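Local coordinates for protein membrane-bound protease PH1510 (PDB 3WWV) that acts as a membrane-bound serine protease that cleaves near hydrophobic or aromatic residues, including in a stomatin homolog, and is represented here by its C-terminal OB-fold domain, at residues 42-47 against 62-67; 22-27 against 35-40; 8-13 against 28-33. All blocks are in the same frame, centred on the assembly; numbering follows the deposited sequence.

Contact 1: 42-47 against 62-67; sequences GKIEKG and VVRERK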
loop_
_atom_site.group_PDB
_atom_site.type_symbol
_atom_site.label_atom_id
_atom_site.label_comp_id
_atom_site.label_asym_id
_atom_site.label_seq_id
_atom_site.Cartn_x
_atom_site.Cartn_y
_atom_site.Cartn_z
ATOM N N GLY A 42 -4.898 -15.501 -3.387
ATOM C CA GLY A 42 -5.715 -16.118 -4.422
ATOM C C GLY A 42 -7.160 -15.641 -4.381
ATOM O O GLY A 42 -7.845 -15.684 -5.411
ATOM N N LYS A 43 -7.610 -15.177 -3.204
ATOM C CA LYS A 43 -9.026 -14.853 -2.964
ATOM C C LYS A 43 -9.265 -13.926 -1.758
ATOM O O LYS A 43 -8.935 -14.275 -0.623
ATOM C CB LYS A 43 -9.846 -16.141 -2.796
ATOM C CG LYS A 43 -11.328 -15.925 -2.513
ATOM C CD LYS A 43 -11.988 -17.196 -2.000
ATOM C CE LYS A 43 -12.279 -18.153 -3.142
ATOM N NZ LYS A 43 -12.516 -19.537 -2.654
ATOM N N ILE A 44 -9.849 -12.757 -2.016
ATOM C CA ILE A 44 -10.306 -11.854 -0.957
ATOM C C ILE A 44 -11.829 -11.674 -1.052
ATOM O O ILE A 44 -12.352 -11.289 -2.089
ATOM C CB ILE A 44 -9.570 -10.493 -0.987
ATOM C CG1 ILE A 44 -8.047 -10.702 -0.944
ATOM C CG2 ILE A 44 -10.030 -9.609 0.168
ATOM C CD1 ILE A 44 -7.241 -9.418 -1.015
ATOM N N GLU A 45 -12.521 -11.953 0.050
ATOM C CA GLU A 45 -13.982 -12.122 0.062
ATOM C C GLU A 45 -14.764 -10.812 0.074
ATOM O O GLU A 45 -14.245 -9.769 0.467
ATOM C CB GLU A 45 -14.414 -12.975 1.267
ATOM C CG GLU A 45 -13.876 -14.408 1.293
ATOM C CD GLU A 45 -12.442 -14.539 1.831
ATOM O OE1 GLU A 45 -11.790 -13.514 2.145
ATOM O OE2 GLU A 45 -11.960 -15.686 1.942
ATOM N N LYS A 46 -16.025 -10.890 -0.346
ATOM C CA LYS A 46 -16.954 -9.769 -0.310
ATOM C C LYS A 46 -17.091 -9.206 1.112
ATOM O O LYS A 46 -17.204 -9.960 2.084
ATOM C CB LYS A 46 -18.307 -10.225 -0.862
ATOM C CG LYS A 46 -19.424 -9.193 -0.852
ATOM C CD LYS A 46 -20.716 -9.836 -1.341
ATOM C CE LYS A 46 -21.933 -8.962 -1.054
ATOM N NZ LYS A 46 -22.136 -7.908 -2.089
ATOM N N GLY A 47 -17.061 -7.884 1.230
ATOM C CA GLY A 47 -17.139 -7.237 2.531
ATOM C C GLY A 47 -15.802 -7.008 3.218
ATOM O O GLY A 47 -15.721 -6.193 4.127
ATOM N N VAL A 62 -4.410 -4.432 -4.685
ATOM C CA VAL A 62 -4.778 -4.319 -3.282
ATOM C C VAL A 62 -4.233 -5.516 -2.525
ATOM O O VAL A 62 -4.007 -6.581 -3.118
ATOM C CB VAL A 62 -6.316 -4.252 -3.095
ATOM C CG1 VAL A 62 -6.926 -3.085 -3.862
ATOM C CG2 VAL A 62 -6.988 -5.545 -3.520
ATOM N N VAL A 63 -3.993 -5.321 -1.231
ATOM C CA VAL A 63 -3.793 -6.414 -0.272
ATOM C C VAL A 63 -4.930 -6.300 0.741
ATOM O O VAL A 63 -5.516 -5.220 0.878
ATOM C CB VAL A 63 -2.415 -6.344 0.455
ATOM C CG1 VAL A 63 -1.267 -6.524 -0.538
ATOM C CG2 VAL A 63 -2.245 -5.043 1.234
ATOM N N ARG A 64 -5.265 -7.378 1.449
ATOM C CA ARG A 64 -6.230 -7.212 2.537
ATOM C C ARG A 64 -5.613 -6.403 3.653
ATOM O O ARG A 64 -4.412 -6.488 3.910
ATOM C CB ARG A 64 -6.838 -8.515 3.075
ATOM C CG ARG A 64 -5.970 -9.755 3.059
ATOM C CD ARG A 64 -6.535 -10.816 4.004
ATOM N NE ARG A 64 -7.989 -10.904 3.990
ATOM C CZ ARG A 64 -8.686 -11.792 3.286
ATOM N NH1 ARG A 64 -8.079 -12.689 2.529
ATOM N NH2 ARG A 64 -10.003 -11.776 3.339
ATOM N N GLU A 65 -6.445 -5.593 4.289
ATOM C CA GLU A 65 -5.999 -4.724 5.356
ATOM C C GLU A 65 -5.381 -5.571 6.488
ATOM O O GLU A 65 -5.914 -6.623 6.847
ATOM C CB GLU A 65 -7.186 -3.874 5.829
ATOM C CG GLU A 65 -6.918 -2.943 7.004
ATOM C CD GLU A 65 -5.956 -1.809 6.688
ATOM O OE1 GLU A 65 -5.261 -1.853 5.649
ATOM O OE2 GLU A 65 -5.889 -0.865 7.502
ATOM N N ARG A 66 -4.246 -5.126 7.015
ATOM C CA ARG A 66 -3.589 -5.815 8.131
ATOM C C ARG A 66 -4.345 -5.682 9.456
ATOM O O ARG A 66 -4.935 -4.636 9.748
ATOM C CB ARG A 66 -2.156 -5.320 8.297
ATOM C CG ARG A 66 -1.276 -5.560 7.081
ATOM C CD ARG A 66 -0.643 -6.939 7.108
ATOM N NE ARG A 66 0.277 -7.084 5.988
ATOM C CZ ARG A 66 1.403 -7.790 6.006
ATOM N NH1 ARG A 66 1.790 -8.440 7.098
ATOM N NH2 ARG A 66 2.146 -7.843 4.912
ATOM N N LYS A 67 -4.299 -6.759 10.248
ATOM C CA LYS A 67 -4.990 -6.884 11.547
ATOM C C LYS A 67 -6.475 -6.537 11.450
ATOM O O LYS A 67 -7.231 -7.182 10.714
ATOM C CB LYS A 67 -4.308 -6.064 12.661
ATOM C CG LYS A 67 -2.795 -5.871 12.541
ATOM C CD LYS A 67 -1.999 -7.168 12.635
ATOM C CE LYS A 67 -0.511 -6.900 12.433
ATOM N NZ LYS A 67 0.178 -7.999 11.699
#
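Ile44 meets the last strand of the OB fold at Val63 and Arg64. The loop 42-47 follows strand 32-38 and leads into strand 49-56. It lies against the end of strand 59-64, at the surface of the small barrel-like domain. Val62 directs its side chain to the loop side but packs on Leu21 and Val50. At Val63 it is the backbone that takes part: Ile44 CD1 comes to 4.3 Å from Val63 C. The valine side chain points away from the loop.

Arg64 and Ile44 share the contact almost equally. Ile44 CD1 reaches the backbone N of Arg64 at 3.8 Å. The two side chains then slide past each other in opposite directions. In Ile44, CG1 sits beside the backbone N (chi1 -54°), which leaves CG2 anti to that N. CG2 lies over one face of the Arg64 guanidinium, displaced toward the rim, with NH2 3.8 Å away. This methyl packing would probably limit how far the flat group can tip on that side. Lys43 O approaches NH1 obliquely at 3.6 Å, without a hydrogen bond.

Two carboxylates pair with Arg64 NH2: Glu48, just beyond the loop segment, and Glu45, which lies at the guanidinium edge. Together they would probably stabilise the charged arginine. In the Glu45 pair the planes of carboxylate and guanidinium differ by 41°. Arg64 NH2 donates to Glu45 OE1 at 2.8 Å, almost in the guanidinium plane, with an N-H...O angle of 166°.

Contact 2: 22-27 against 35-40; sequences NPEGMI and KARSKF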
loop_
_atom_site.group_PDB
_atom_site.type_symbol
_atom_site.label_atom_id
_atom_site.label_comp_id
_atom_site.label_asym_id
_atom_site.label_seq_id
_atom_site.Cartn_x
_atom_site.Cartn_y
_atom_site.Cartn_z
ATOM N N ASN A 22 -10.823 -12.788 -6.887
ATOM C CA ASN A 22 -10.436 -14.191 -7.031
ATOM C C ASN A 22 -9.549 -14.564 -8.230
ATOM O O ASN A 22 -9.870 -15.518 -8.924
ATOM C CB ASN A 22 -11.698 -15.061 -7.042
ATOM C CG ASN A 22 -12.724 -14.592 -8.069
ATOM O OD1 ASN A 22 -13.920 -14.516 -7.771
ATOM N ND2 ASN A 22 -12.264 -14.273 -9.280
ATOM N N PRO A 23 -8.424 -13.840 -8.470
ATOM C CA PRO A 23 -7.837 -12.707 -7.743
ATOM C C PRO A 23 -8.406 -11.356 -8.199
ATOM O O PRO A 23 -8.174 -10.342 -7.538
ATOM C CB PRO A 23 -6.350 -12.809 -8.098
ATOM C CG PRO A 23 -6.338 -13.384 -9.472
ATOM C CD PRO A 23 -7.588 -14.216 -9.633
ATOM N N GLU A 24 -9.156 -11.362 -9.304
ATOM C CA GLU A 24 -9.778 -10.157 -9.860
ATOM C C GLU A 24 -11.237 -9.987 -9.422
ATOM O O GLU A 24 -11.955 -10.959 -9.193
ATOM C CB GLU A 24 -9.665 -10.151 -11.392
ATOM C CG GLU A 24 -8.242 -9.936 -11.899
ATOM C CD GLU A 24 -8.103 -10.048 -13.409
ATOM O OE1 GLU A 24 -8.615 -11.023 -14.002
ATOM O OE2 GLU A 24 -7.455 -9.161 -14.011
ATOM N N GLY A 25 -11.668 -8.740 -9.296
ATOM C CA GLY A 25 -13.026 -8.442 -8.842
ATOM C C GLY A 25 -13.302 -6.952 -8.810
ATOM O O GLY A 25 -12.772 -6.196 -9.626
ATOM N N MET A 26 -14.095 -6.533 -7.833
ATOM C CA MET A 26 -14.629 -5.194 -7.797
ATOM C C MET A 26 -14.560 -4.662 -6.367
ATOM O O MET A 26 -14.933 -5.366 -5.430
ATOM C CB MET A 26 -16.080 -5.249 -8.277
ATOM C CG MET A 26 -16.599 -3.988 -8.930
ATOM S SD MET A 26 -16.061 -3.846 -10.638
ATOM C CE MET A 26 -16.401 -2.112 -10.935
ATOM N N ILE A 27 -14.071 -3.436 -6.189
ATOM C CA ILE A 27 -14.058 -2.808 -4.860
ATOM C C ILE A 27 -14.695 -1.419 -4.859
ATOM O O ILE A 27 -14.785 -0.757 -5.897
ATOM C CB ILE A 27 -12.643 -2.711 -4.222
ATOM C CG1 ILE A 27 -11.744 -1.728 -4.988
ATOM C CG2 ILE A 27 -12.013 -4.084 -4.065
ATOM C CD1 ILE A 27 -10.377 -1.525 -4.353
ATOM N N LYS A 35 -12.468 -1.668 -10.580
ATOM C CA LYS A 35 -11.897 -2.976 -10.837
ATOM C C LYS A 35 -10.687 -3.100 -9.926
ATOM O O LYS A 35 -9.962 -2.125 -9.716
ATOM C CB LYS A 35 -11.459 -3.109 -12.290
ATOM C CG LYS A 35 -12.582 -3.309 -13.290
ATOM C CD LYS A 35 -12.029 -3.414 -14.706
ATOM C CE LYS A 35 -13.016 -4.115 -15.631
ATOM N NZ LYS A 35 -12.332 -5.021 -16.604
ATOM N N ALA A 36 -10.476 -4.292 -9.377
ATOM C CA ALA A 36 -9.373 -4.516 -8.452
ATOM C C ALA A 36 -8.828 -5.930 -8.570
ATOM O O ALA A 36 -9.523 -6.840 -9.037
ATOM C CB ALA A 36 -9.796 -4.217 -7.016
ATOM N N ARG A 37 -7.577 -6.091 -8.143
ATOM C CA ARG A 37 -6.855 -7.357 -8.231
ATOM C C ARG A 37 -6.009 -7.493 -6.965
ATOM O O ARG A 37 -5.287 -6.568 -6.615
ATOM C CB ARG A 37 -5.969 -7.342 -9.488
ATOM C CG ARG A 37 -5.237 -8.635 -9.800
ATOM C CD ARG A 37 -4.688 -8.649 -11.226
ATOM N NE ARG A 37 -3.463 -7.854 -11.400
ATOM C CZ ARG A 37 -3.294 -6.874 -12.298
ATOM N NH1 ARG A 37 -4.261 -6.524 -13.142
ATOM N NH2 ARG A 37 -2.134 -6.239 -12.358
ATOM N N SER A 38 -6.114 -8.614 -6.261
ATOM C CA SER A 38 -5.282 -8.809 -5.079
ATOM C C SER A 38 -3.857 -9.108 -5.508
ATOM O O SER A 38 -3.645 -9.870 -6.449
ATOM C CB SER A 38 -5.815 -9.924 -4.191
ATOM O OG SER A 38 -5.826 -11.148 -4.885
ATOM N N LYS A 39 -2.889 -8.499 -4.826
ATOM C CA LYS A 39 -1.485 -8.639 -5.219
ATOM C C LYS A 39 -0.920 -10.051 -5.050
ATOM O O LYS A 39 -0.223 -10.532 -5.935
ATOM C CB LYS A 39 -0.594 -7.639 -4.494
ATOM C CG LYS A 39 0.784 -7.529 -5.137
ATOM C CD LYS A 39 1.649 -6.487 -4.466
ATOM C CE LYS A 39 3.083 -6.642 -4.931
ATOM N NZ LYS A 39 3.306 -6.060 -6.280
ATOM N N PHE A 40 -1.212 -10.709 -3.930
ATOM C CA PHE A 40 -0.642 -12.038 -3.673
ATOM C C PHE A 40 -1.714 -13.088 -3.519
ATOM O O PHE A 40 -1.624 -14.161 -4.128
ATOM C CB PHE A 40 0.171 -12.074 -2.380
ATOM C CG PHE A 40 1.115 -10.941 -2.218
ATOM C CD1 PHE A 40 2.360 -10.969 -2.832
ATOM C CD2 PHE A 40 0.776 -9.861 -1.411
ATOM C CE1 PHE A 40 3.245 -9.923 -2.662
ATOM C CE2 PHE A 40 1.658 -8.818 -1.231
ATOM C CZ PHE A 40 2.888 -8.847 -1.863
#
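Pro23 and Ser38 meet at the end of the hairpin away from its turn, just before strand 24-29 starts and where strand 32-38 ends. Pro23 follows a cis peptide bond. Its carbonyl O accepts the backbone N of Ser38 at 3.0 Å. The same oxygen takes a CA-H...O contact from Arg37. Pro23 CB rests 3.7 Å from Ser38 OG. That hydroxyl is turned to a position between the backbone N and the carbonyl carbon (chi1 61°), and its hydrogen bond is with Asn41 O.

Glu24 faces Arg37 in an antiparallel non-hydrogen-bonded pair. Their side chains run side by side and point the same way. The contact is between the aliphatic parts, Glu24 CG to Arg37 CD at 3.8 Å. The carboxylate stays short of a salt bridge, with Glu24 OE2 4.2 Å from Arg37 NH1. The stronger partner of the guanidinium is Asp56, which pairs with NH2. Glu24 CA also makes a CA-H...O contact with Ala36 O.

Gly25 and Ala36 form a hydrogen-bonded pair of this beta hairpin, built from strands 24-29 and 32-38 in the OB-fold sheet. Gly25 N donates to Ala36 O at 2.9 Å, and Ala36 N returns to Gly25 O at 3.0 Å.

Met26 pairs with Lys35 on the same face as Glu24 and Arg37. A bend at chi2 (80°) places SD, and CE beyond it lies 4.0 Å from Lys35 N.

Ile27 lies on the buried side with Ala36. Its CG2 touches Ala36 CB at 3.7 Å, and CG1 and CD1 press on the same methyl. Beyond Ala36, Ile27 packs on Leu60 and Val62 of strand 59-64.

Contact 3: 8-13 against 28-33; sequences EEMIGL and KVRGEL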
loop_
_atom_site.group_PDB
_atom_site.type_symbol
_atom_site.label_atom_id
_atom_site.label_comp_id
_atom_site.label_asym_id
_atom_site.label_seq_id
_atom_site.Cartn_x
_atom_site.Cartn_y
_atom_site.Cartn_z
ATOM N N GLU A 8 -1.206 8.447 -7.562
ATOM C CA GLU A 8 -1.000 9.195 -6.339
ATOM C C GLU A 8 -2.300 9.374 -5.556
ATOM O O GLU A 8 -2.290 9.406 -4.331
ATOM C CB GLU A 8 -0.367 10.545 -6.663
ATOM C CG GLU A 8 0.223 11.242 -5.450
ATOM C CD GLU A 8 1.200 12.345 -5.814
ATOM O OE1 GLU A 8 1.552 13.130 -4.907
ATOM O OE2 GLU A 8 1.621 12.428 -6.993
ATOM N N GLU A 9 -3.412 9.479 -6.272
ATOM C CA GLU A 9 -4.706 9.720 -5.655
ATOM C C GLU A 9 -5.239 8.461 -4.986
ATOM O O GLU A 9 -5.910 8.543 -3.961
ATOM C CB GLU A 9 -5.719 10.216 -6.694
ATOM C CG GLU A 9 -5.201 11.309 -7.617
ATOM C CD GLU A 9 -6.235 11.746 -8.644
ATOM O OE1 GLU A 9 -5.921 11.707 -9.854
ATOM O OE2 GLU A 9 -7.365 12.117 -8.247
ATOM N N MET A 10 -4.937 7.302 -5.562
ATOM C CA MET A 10 -5.556 6.043 -5.126
ATOM C C MET A 10 -4.716 5.235 -4.138
ATOM O O MET A 10 -5.268 4.562 -3.265
ATOM C CB MET A 10 -5.908 5.149 -6.327
ATOM C CG MET A 10 -6.830 5.780 -7.364
ATOM S SD MET A 10 -8.315 6.457 -6.625
ATOM C CE MET A 10 -9.167 4.982 -6.060
ATOM N N ILE A 11 -3.396 5.300 -4.281
ATOM C CA ILE A 11 -2.510 4.455 -3.504
ATOM C C ILE A 11 -2.540 4.833 -2.015
ATOM O O ILE A 11 -2.436 6.004 -1.646
ATOM C CB ILE A 11 -1.084 4.418 -4.117
ATOM C CG1 ILE A 11 -1.132 3.676 -5.456
ATOM C CG2 ILE A 11 -0.102 3.718 -3.187
ATOM C CD1 ILE A 11 0.165 3.681 -6.236
ATOM N N GLY A 12 -2.727 3.830 -1.164
ATOM C CA GLY A 12 -2.813 4.060 0.276
ATOM C C GLY A 12 -4.223 4.086 0.825
ATOM O O GLY A 12 -4.412 3.935 2.027
ATOM N N LEU A 13 -5.216 4.287 -0.043
ATOM C CA LEU A 13 -6.621 4.330 0.396
ATOM C C LEU A 13 -7.140 2.959 0.823
ATOM O O LEU A 13 -6.630 1.922 0.382
ATOM C CB LEU A 13 -7.535 4.891 -0.705
ATOM C CG LEU A 13 -7.388 6.374 -1.071
ATOM C CD1 LEU A 13 -8.317 6.757 -2.211
ATOM C CD2 LEU A 13 -7.611 7.280 0.135
ATOM N N LYS A 28 -15.138 -0.987 -3.684
ATOM C CA LYS A 28 -15.629 0.363 -3.518
ATOM C C LYS A 28 -14.586 1.171 -2.757
ATOM O O LYS A 28 -14.198 0.807 -1.649
ATOM C CB LYS A 28 -16.973 0.364 -2.791
ATOM C CG LYS A 28 -17.850 1.559 -3.144
ATOM C CD LYS A 28 -19.267 1.378 -2.612
ATOM C CE LYS A 28 -20.194 2.490 -3.083
ATOM N NZ LYS A 28 -20.453 2.418 -4.551
ATOM N N VAL A 29 -14.097 2.240 -3.374
ATOM C CA VAL A 29 -13.162 3.138 -2.714
ATOM C C VAL A 29 -13.715 4.544 -2.816
ATOM O O VAL A 29 -13.974 5.031 -3.921
ATOM C CB VAL A 29 -11.742 3.081 -3.314
ATOM C CG1 VAL A 29 -10.864 4.163 -2.709
ATOM C CG2 VAL A 29 -11.114 1.726 -3.061
ATOM N N ARG A 30 -13.858 5.189 -1.653
ATOM C CA ARG A 30 -14.655 6.405 -1.486
ATOM C C ARG A 30 -16.095 6.042 -1.880
ATOM O O ARG A 30 -16.684 5.132 -1.288
ATOM C CB ARG A 30 -14.080 7.584 -2.291
ATOM C CG ARG A 30 -12.658 7.969 -1.893
ATOM C CD ARG A 30 -11.982 8.848 -2.939
ATOM N NE ARG A 30 -11.821 8.172 -4.231
ATOM C CZ ARG A 30 -11.121 8.645 -5.262
ATOM N NH1 ARG A 30 -10.487 9.811 -5.187
ATOM N NH2 ARG A 30 -11.047 7.944 -6.380
ATOM N N GLY A 31 -16.654 6.708 -2.880
ATOM C CA GLY A 31 -17.978 6.332 -3.347
ATOM C C GLY A 31 -17.936 5.518 -4.624
ATOM O O GLY A 31 -18.953 4.970 -5.042
ATOM N N GLU A 32 -16.752 5.435 -5.232
ATOM C CA GLU A 32 -16.579 4.883 -6.575
ATOM C C GLU A 32 -16.388 3.376 -6.597
ATOM O O GLU A 32 -15.698 2.807 -5.745
ATOM C CB GLU A 32 -15.352 5.504 -7.259
ATOM C CG GLU A 32 -15.430 6.981 -7.610
ATOM C CD GLU A 32 -14.191 7.437 -8.372
ATOM O OE1 GLU A 32 -14.131 7.235 -9.613
ATOM O OE2 GLU A 32 -13.267 7.992 -7.731
ATOM N N LEU A 33 -16.971 2.741 -7.608
ATOM C CA LEU A 33 -16.675 1.350 -7.904
ATOM C C LEU A 33 -15.423 1.267 -8.762
ATOM O O LEU A 33 -15.288 2.002 -9.744
ATOM C CB LEU A 33 -17.830 0.691 -8.642
ATOM C CG LEU A 33 -19.128 0.383 -7.904
ATOM C CD1 LEU A 33 -20.084 -0.281 -8.885
ATOM C CD2 LEU A 33 -18.885 -0.512 -6.697
#
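Met10 and Arg30 meet through bent side chains. Met10 CG is anti to the carbonyl carbon, and a further bend at chi2 (-52°) sets the sulfur. Arg30 bends at chi3 (-63°), which places NE. The two chains cross at about a right angle. Met10 SD lies only 3.1 Å from Arg30 NH2, obliquely to the guanidinium and without a hydrogen bond. The polar partner of NH2 is Glu32, whose OE2 forms a salt bridge with it at 2.6 Å. That bond ties the guanidinium back across its own turn.

Beside the charged group the contact is apolar. Val29 CG1 is anti to the backbone N and receives two partners, Met10 CE at 3.8 Å and Leu13 CD1 at 3.7 Å. Leu13 CD1 also touches Arg30 CD, at 4.3 Å. Met10 and Val29 both continue onto Leu60 of strand 59-64. An alanine in place of Met10 would probably leave a gap beside Val29 CG1 and leave the Arg30 guanidinium without its sulfur neighbour, held by Glu32.

The two backbones are joined by side chains alone. Met10 to Leu13 form a type II turn that leads from the short helix into strand 14-19. Val29 to Glu32 form a type II' turn, the tight two-residue connection characteristic of a beta hairpin, here between two OB-fold strands.

In the fold
Contacts 1 and 2 share the sheet: Val62 O accepts Lys39 N at 2.8 Å, and Val62 N donates to Arg37 O at 3.0 Å. Ile44 CD1 also packs on Ser38 CB at 3.5 Å. Contacts 2 and 3 both use hairpin 24-38, their centres about 14 Å apart on opposite sides of the chain centre. Met26 CE touches Leu33 CB between them. Contacts 1 and 3 do not touch. The dimer brings related pieces together: Arg66 of contact 1 donates to Ile11 O of the second subunit. That Ile11 also packs on Phe40 of this chain. A bound sodium ion lies about 4 Å from the Pro23 side chain and about 10 Å from that of Ile44.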